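Local coordinates for resiniferatoxin-binding, phosphotriesterase-related protein (Rhodobacter sphaeroides 2.4.1, PDB 3K2G) that probably hydrolyses phosphoric esters at a two-zinc centre within a TIM barrel, as a member of the phosphotriesterase family, at residues L56-I61 with V75-N79; V92-V98 with Y319-K324; M239-H243 with P278-V283. Residue numbers count along the deposited sequence, not the author numbering.

Interaction 1. Residues L56-I61 with V75-N79; sequences LAEAPI and VNKHN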
# COMPACT_ATOMS: atom_id res chain seq x y z
N LEU B 56 34.66 -13.54 17.92
CA LEU B 56 33.73 -12.45 18.22
C LEU B 56 33.09 -12.59 19.60
O LEU B 56 32.67 -11.61 20.21
CB LEU B 56 32.64 -12.39 17.16
CG LEU B 56 33.13 -12.01 15.76
CD1 LEU B 56 32.03 -12.24 14.75
CD2 LEU B 56 33.57 -10.55 15.77
N ALA B 57 33.02 -13.83 20.09
CA ALA B 57 32.41 -14.08 21.39
C ALA B 57 33.31 -13.67 22.55
O ALA B 57 32.83 -13.13 23.55
CB ALA B 57 32.07 -15.56 21.51
N GLU B 58 34.61 -13.89 22.42
CA GLU B 58 35.52 -13.56 23.50
C GLU B 58 36.23 -12.21 23.38
O GLU B 58 36.62 -11.62 24.39
CB GLU B 58 36.56 -14.68 23.63
CG GLU B 58 36.91 -15.05 25.07
CD GLU B 58 35.70 -15.56 25.84
OE1 GLU B 58 35.12 -16.58 25.42
OE2 GLU B 58 35.34 -14.93 26.86
N ALA B 59 36.39 -11.72 22.16
CA ALA B 59 37.07 -10.45 21.92
C ALA B 59 36.39 -9.23 22.53
O ALA B 59 35.17 -9.19 22.69
CB ALA B 59 37.25 -10.23 20.42
N PRO B 60 37.19 -8.21 22.88
CA PRO B 60 36.63 -6.99 23.46
C PRO B 60 36.08 -6.15 22.31
O PRO B 60 36.40 -6.41 21.15
CB PRO B 60 37.84 -6.34 24.12
CG PRO B 60 38.94 -6.68 23.15
CD PRO B 60 38.66 -8.14 22.81
N ILE B 61 35.26 -5.15 22.61
CA ILE B 61 34.73 -4.32 21.54
C ILE B 61 35.82 -3.40 21.00
O ILE B 61 36.42 -2.63 21.76
CB ILE B 61 33.53 -3.45 22.01
CG1 ILE B 61 32.38 -4.35 22.46
CG2 ILE B 61 33.07 -2.55 20.88
CD1 ILE B 61 31.25 -3.59 23.14
N VAL B 75 26.52 -11.75 20.43
CA VAL B 75 27.60 -12.72 20.26
C VAL B 75 28.79 -12.36 21.14
O VAL B 75 29.56 -13.23 21.54
CB VAL B 75 28.11 -12.76 18.79
CG1 VAL B 75 28.91 -11.52 18.48
CG2 VAL B 75 28.96 -14.00 18.57
N ASN B 76 28.92 -11.07 21.45
CA ASN B 76 30.04 -10.54 22.24
C ASN B 76 29.76 -10.43 23.74
O ASN B 76 28.87 -9.69 24.15
CB ASN B 76 30.43 -9.16 21.70
CG ASN B 76 31.84 -8.74 22.10
OD1 ASN B 76 32.82 -9.21 21.52
ND2 ASN B 76 31.93 -7.87 23.09
N LYS B 77 30.53 -11.16 24.54
CA LYS B 77 30.36 -11.13 25.99
C LYS B 77 30.65 -9.76 26.60
O LYS B 77 29.98 -9.34 27.54
CB LYS B 77 31.27 -12.18 26.65
CG LYS B 77 30.88 -13.62 26.39
CD LYS B 77 31.83 -14.59 27.08
CE LYS B 77 31.43 -16.03 26.83
NZ LYS B 77 32.35 -16.98 27.51
N HIS B 78 31.66 -9.08 26.07
CA HIS B 78 32.05 -7.76 26.57
C HIS B 78 30.98 -6.70 26.33
O HIS B 78 30.88 -5.71 27.06
CB HIS B 78 33.36 -7.33 25.90
CG HIS B 78 33.82 -5.95 26.27
ND1 HIS B 78 34.06 -5.57 27.57
CD2 HIS B 78 34.11 -4.88 25.50
CE1 HIS B 78 34.48 -4.32 27.59
NE2 HIS B 78 34.52 -3.88 26.35
N ASN B 79 30.17 -6.92 25.30
CA ASN B 79 29.12 -5.99 24.89
C ASN B 79 27.86 -6.01 25.76
O ASN B 79 27.27 -4.97 26.04
CB ASN B 79 28.75 -6.29 23.44
CG ASN B 79 27.72 -5.33 22.87
OD1 ASN B 79 27.87 -4.12 22.94
ND2 ASN B 79 26.66 -5.88 22.29
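The one backbone-to-backbone hydrogen bond between these segments runs from K77 N to A57 O (3.2 Å, nearly straight at 172°), so the last turn of helix 54-58 hands a carbonyl to the loop before strand 81-82. V75 O receives A57 CA in a CA-H...O contact (3.0 Å) and also accepts from W45 NE1. At the solvent side, K77 NZ reaches E58 OE1 at 3.5 Å, a weak salt bridge; K77 also makes a cation-pi contact with W45. N79 is held from outside, its OD1 accepting from M309 N and its ND2 donating to P73 O, while H78 O takes K308 NZ. L56 CB and V75 CG1 make the apolar contact (4.1 Å), and I61 CG1 lies in van der Waals contact with H78 CD2 (3.5 Å). All this lies in the excursion between strands 39-40 and 81-82 of the TIM barrel, the N79 side chain about 10 Å from the bound DTV. L56, I61, V75 and N76 touch the intervening helix 66-70, and N79 leads on into strand 81-82.

Interaction 2. Residues V92-V98 with Y319-K324; sequences VKQFAAV and YAFVTK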
# COMPACT_ATOMS: atom_id res chain seq x y z
N VAL B 92 26.10 10.29 29.67
CA VAL B 92 24.88 10.98 30.07
C VAL B 92 25.08 12.50 30.00
O VAL B 92 24.16 13.25 29.69
CB VAL B 92 24.44 10.57 31.50
CG1 VAL B 92 23.33 11.49 32.01
CG2 VAL B 92 23.95 9.13 31.48
N LYS B 93 26.30 12.96 30.29
CA LYS B 93 26.56 14.38 30.22
C LYS B 93 26.33 14.92 28.81
O LYS B 93 26.07 16.11 28.64
CB LYS B 93 27.99 14.68 30.67
CG LYS B 93 28.21 14.55 32.17
CD LYS B 93 29.64 14.94 32.54
CE LYS B 93 29.89 14.79 34.03
NZ LYS B 93 31.29 15.15 34.40
N GLN B 94 26.42 14.05 27.81
CA GLN B 94 26.18 14.48 26.43
C GLN B 94 24.71 14.86 26.25
O GLN B 94 24.39 15.82 25.54
CB GLN B 94 26.52 13.35 25.46
CG GLN B 94 27.99 13.09 25.29
CD GLN B 94 28.25 11.97 24.30
OE1 GLN B 94 27.64 11.93 23.23
NE2 GLN B 94 29.14 11.05 24.66
N PHE B 95 23.83 14.10 26.89
CA PHE B 95 22.39 14.35 26.83
C PHE B 95 22.11 15.68 27.51
O PHE B 95 21.40 16.53 26.97
CB PHE B 95 21.64 13.23 27.55
CG PHE B 95 20.16 13.44 27.65
CD1 PHE B 95 19.39 13.73 26.52
CD2 PHE B 95 19.51 13.31 28.88
CE1 PHE B 95 18.01 13.87 26.61
CE2 PHE B 95 18.13 13.45 28.98
CZ PHE B 95 17.37 13.73 27.84
N ALA B 96 22.68 15.86 28.70
CA ALA B 96 22.49 17.10 29.44
C ALA B 96 23.07 18.25 28.61
O ALA B 96 22.52 19.36 28.61
CB ALA B 96 23.20 17.02 30.79
N ALA B 97 24.15 17.98 27.90
CA ALA B 97 24.80 18.99 27.08
C ALA B 97 23.88 19.57 26.01
O ALA B 97 24.08 20.70 25.58
CB ALA B 97 26.06 18.40 26.44
N VAL B 98 22.88 18.80 25.58
CA VAL B 98 21.95 19.26 24.57
C VAL B 98 20.56 19.59 25.14
O VAL B 98 19.57 19.57 24.42
CB VAL B 98 21.78 18.23 23.41
CG1 VAL B 98 23.10 18.08 22.66
CG2 VAL B 98 21.33 16.89 23.97
N TYR B 319 23.32 8.71 24.34
CA TYR B 319 22.05 9.18 24.89
C TYR B 319 21.57 10.52 24.33
O TYR B 319 20.50 10.99 24.70
CB TYR B 319 22.14 9.33 26.42
CG TYR B 319 22.49 8.07 27.17
CD1 TYR B 319 21.58 7.01 27.27
CD2 TYR B 319 23.74 7.92 27.76
CE1 TYR B 319 21.92 5.83 27.94
CE2 TYR B 319 24.09 6.75 28.43
CZ TYR B 319 23.18 5.71 28.51
OH TYR B 319 23.53 4.55 29.17
N ALA B 320 22.36 11.15 23.46
CA ALA B 320 21.96 12.44 22.90
C ALA B 320 21.52 12.36 21.44
O ALA B 320 21.28 13.38 20.80
CB ALA B 320 23.10 13.44 23.04
N PHE B 321 21.42 11.14 20.92
CA PHE B 321 21.05 10.92 19.53
C PHE B 321 19.61 11.34 19.20
O PHE B 321 19.37 12.03 18.22
CB PHE B 321 21.26 9.44 19.19
CG PHE B 321 21.06 9.13 17.74
CD1 PHE B 321 22.05 9.43 16.80
CD2 PHE B 321 19.88 8.54 17.30
CE1 PHE B 321 21.86 9.15 15.45
CE2 PHE B 321 19.68 8.26 15.95
CZ PHE B 321 20.68 8.56 15.03
N VAL B 322 18.65 10.92 20.02
CA VAL B 322 17.26 11.28 19.76
C VAL B 322 17.12 12.79 19.64
O VAL B 322 16.53 13.29 18.68
CB VAL B 322 16.34 10.75 20.88
CG1 VAL B 322 14.97 11.43 20.81
CG2 VAL B 322 16.17 9.25 20.74
N THR B 323 17.68 13.50 20.61
CA THR B 323 17.62 14.96 20.65
C THR B 323 18.37 15.67 19.53
O THR B 323 17.85 16.61 18.93
CB THR B 323 18.18 15.51 21.97
OG1 THR B 323 17.48 14.93 23.07
CG2 THR B 323 18.03 17.02 22.03
N LYS B 324 19.59 15.23 19.27
CA LYS B 324 20.43 15.87 18.26
C LYS B 324 20.16 15.45 16.82
O LYS B 324 20.29 16.25 15.90
CB LYS B 324 21.90 15.62 18.60
CG LYS B 324 22.88 16.52 17.86
CD LYS B 324 24.31 15.99 17.94
CE LYS B 324 24.76 15.75 19.37
NZ LYS B 324 26.15 15.23 19.39
O HOH W 1 24.90 10.93 22.18
O HOH W 2 26.85 14.64 21.91
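Start at Y319, which gives up more surface to this contact than any other residue of either segment. Its ring lies along helix 85-97, with CE2 3.9 Å from V92 CG2, and its CB sits 4.1 Å from F95 CB. The hydroxyl runs on inward to hydrogen-bond H36 O, the backbone of a zinc ligand, while the ring and F95 both rest on L32 of strand 31-32. A320, the N-cap residue of helix 321-332, comes closest to the other backbone, its CA 4.4 Å from that of F95. A320 CB touches Q94 O (3.7 Å), F95 CA (4.0 Å) and V98 CG2 (4.0 Å). A320 N donates to water 1 (2.9 Å), which lies 3.1 Å from Q94 OE1. Past F321 and V322, which face other partners, T323 sets its CG2 3.8 Å from V98 CG2 and its OG1 3.7 Å from F95 CE1, at the edge of the ring. K324 lays CE 4.4 Å from V98 CG1 and sends NZ to water 2 (2.7 Å), which donates to Q94 OE1 (3.1 Å); NZ also forms a salt bridge with E68 of the second subunit. Q94 NE2 bonds T312. In the TIM barrel this is the closure, where the first barrel helix meets the last. Direct contact between the two is mostly apolar and van der Waals, with no direct hydrogen bond between the segments; the polar links pass through waters 1 and 2, which meet at Q94 OE1.

Interaction 3. Residues M239-H243 with P278-V283; sequences MNPSH and PSDDEV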
# COMPACT_ATOMS: atom_id res chain seq x y z
N MSE B 239 7.85 -0.30 20.36
CA MSE B 239 6.85 -0.23 19.30
C MSE B 239 7.47 -0.16 17.91
O MSE B 239 6.83 -0.50 16.92
CB MSE B 239 5.94 0.97 19.53
CG MSE B 239 5.09 0.84 20.79
SE MSE B 239 4.05 -0.80 20.83
CE MSE B 239 2.97 -0.47 19.26
N ASN B 240 8.73 0.28 17.84
CA ASN B 240 9.44 0.44 16.57
C ASN B 240 9.24 -0.66 15.52
O ASN B 240 8.92 -0.36 14.38
CB ASN B 240 10.95 0.60 16.82
CG ASN B 240 11.28 1.82 17.65
OD1 ASN B 240 11.94 2.75 17.18
ND2 ASN B 240 10.83 1.82 18.90
N PRO B 241 9.41 -1.93 15.90
CA PRO B 241 9.25 -3.04 14.95
C PRO B 241 7.87 -3.23 14.32
O PRO B 241 7.75 -3.90 13.30
CB PRO B 241 9.65 -4.27 15.77
CG PRO B 241 10.62 -3.70 16.78
CD PRO B 241 9.92 -2.43 17.19
N SER B 242 6.83 -2.65 14.92
CA SER B 242 5.49 -2.80 14.37
C SER B 242 5.04 -1.55 13.62
O SER B 242 3.84 -1.32 13.42
CB SER B 242 4.48 -3.15 15.48
OG SER B 242 4.47 -2.18 16.52
N HIS B 243 6.01 -0.75 13.19
CA HIS B 243 5.75 0.48 12.44
C HIS B 243 4.92 0.25 11.18
O HIS B 243 4.23 1.15 10.72
CB HIS B 243 7.07 1.13 12.03
CG HIS B 243 7.81 0.36 10.98
ND1 HIS B 243 7.57 0.52 9.63
CD2 HIS B 243 8.78 -0.58 11.07
CE1 HIS B 243 8.35 -0.29 8.94
NE2 HIS B 243 9.10 -0.97 9.80
N PRO B 278 14.00 -1.78 12.60
CA PRO B 278 13.59 -0.88 11.51
C PRO B 278 14.45 0.37 11.49
O PRO B 278 15.14 0.68 12.46
CB PRO B 278 12.14 -0.58 11.85
CG PRO B 278 12.18 -0.51 13.34
CD PRO B 278 13.03 -1.72 13.71
N SER B 279 14.39 1.10 10.38
CA SER B 279 15.16 2.34 10.21
C SER B 279 14.44 3.51 10.85
O SER B 279 13.22 3.48 11.03
CB SER B 279 15.34 2.65 8.73
OG SER B 279 14.12 3.09 8.17
N ASP B 280 15.18 4.57 11.17
CA ASP B 280 14.56 5.74 11.78
C ASP B 280 13.56 6.41 10.84
O ASP B 280 12.60 7.03 11.29
CB ASP B 280 15.63 6.73 12.24
CG ASP B 280 16.36 6.26 13.48
OD1 ASP B 280 15.85 5.33 14.15
OD2 ASP B 280 17.44 6.82 13.79
N ASP B 281 13.78 6.27 9.54
CA ASP B 281 12.85 6.86 8.58
C ASP B 281 11.52 6.10 8.63
O ASP B 281 10.45 6.72 8.60
CB ASP B 281 13.41 6.83 7.16
CG ASP B 281 14.09 8.14 6.76
OD1 ASP B 281 13.93 9.15 7.48
OD2 ASP B 281 14.77 8.16 5.71
N GLU B 282 11.58 4.78 8.72
CA GLU B 282 10.35 3.98 8.78
C GLU B 282 9.58 4.32 10.05
O GLU B 282 8.35 4.42 10.03
CB GLU B 282 10.68 2.48 8.78
CG GLU B 282 11.26 1.97 7.47
CD GLU B 282 11.70 0.52 7.57
OE1 GLU B 282 12.58 0.23 8.41
OE2 GLU B 282 11.17 -0.33 6.83
N VAL B 283 10.30 4.51 11.15
CA VAL B 283 9.67 4.85 12.41
C VAL B 283 9.10 6.26 12.37
O VAL B 283 7.99 6.51 12.85
CB VAL B 283 10.68 4.74 13.57
CG1 VAL B 283 10.10 5.35 14.85
CG2 VAL B 283 11.01 3.27 13.80
O HOH W 3 6.64 2.89 8.50
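H243, the residue most covered here, lays its imidazole against the start of helix 280-292. E282 CB sits over one ring face, a CH-pi contact 3.8 Å from the centroid and 18° off the normal, while H243 CD2 is 3.4 Å from P278 CB. Water 3 bridges H243 ND1 (2.8 Å) and E282 O (2.8 Å, the water donating). E282 is also half of a capping box with S279: E282 N donates to S279 OG (3.1 Å) and S279 N to E282 OE1 (2.8 Å). In the TIM barrel, 239-243 directly follows the zinc ligand H238 at the zinc end, on the way from strand 234-236 to helix 246-255, and 278-283 leads into and begins helix 280-292. P278, next in buried area, wedges its ring between H243 and N240, with CG 3.4 Å from N240 O and 3.9 Å from N240 CB. N240 O accepts from H243 N (3.2 Å), closing the short turn that presents the histidine. N240, third, packs beside V283, and both side chains touch F261 of strand 258-261. E282 packs on E282 of the second subunit and makes a long, weak ion pair with R285 there.

From the N terminus, interaction 1 comes first and closes a short excursion of 13 residues containing helix 66-70; it is complete before the chain enters helix 85-97. There interaction 2 opens, and it closes only 220 residues later, tying the first barrel helix to the last around nearly the whole barrel. Interaction 3 is nested inside that span, joining the loop after strand 234-236 to the start of helix 280-292. Interactions 2 and 3 touch, F321 CE2 lying 3.4 Å from D280 OD2, and both reach the second subunit. Interaction 1 stands apart, about 11 Å from interaction 2 at the nearest atoms, yet E68 from the excursion it closes in the second subunit pairs with K324.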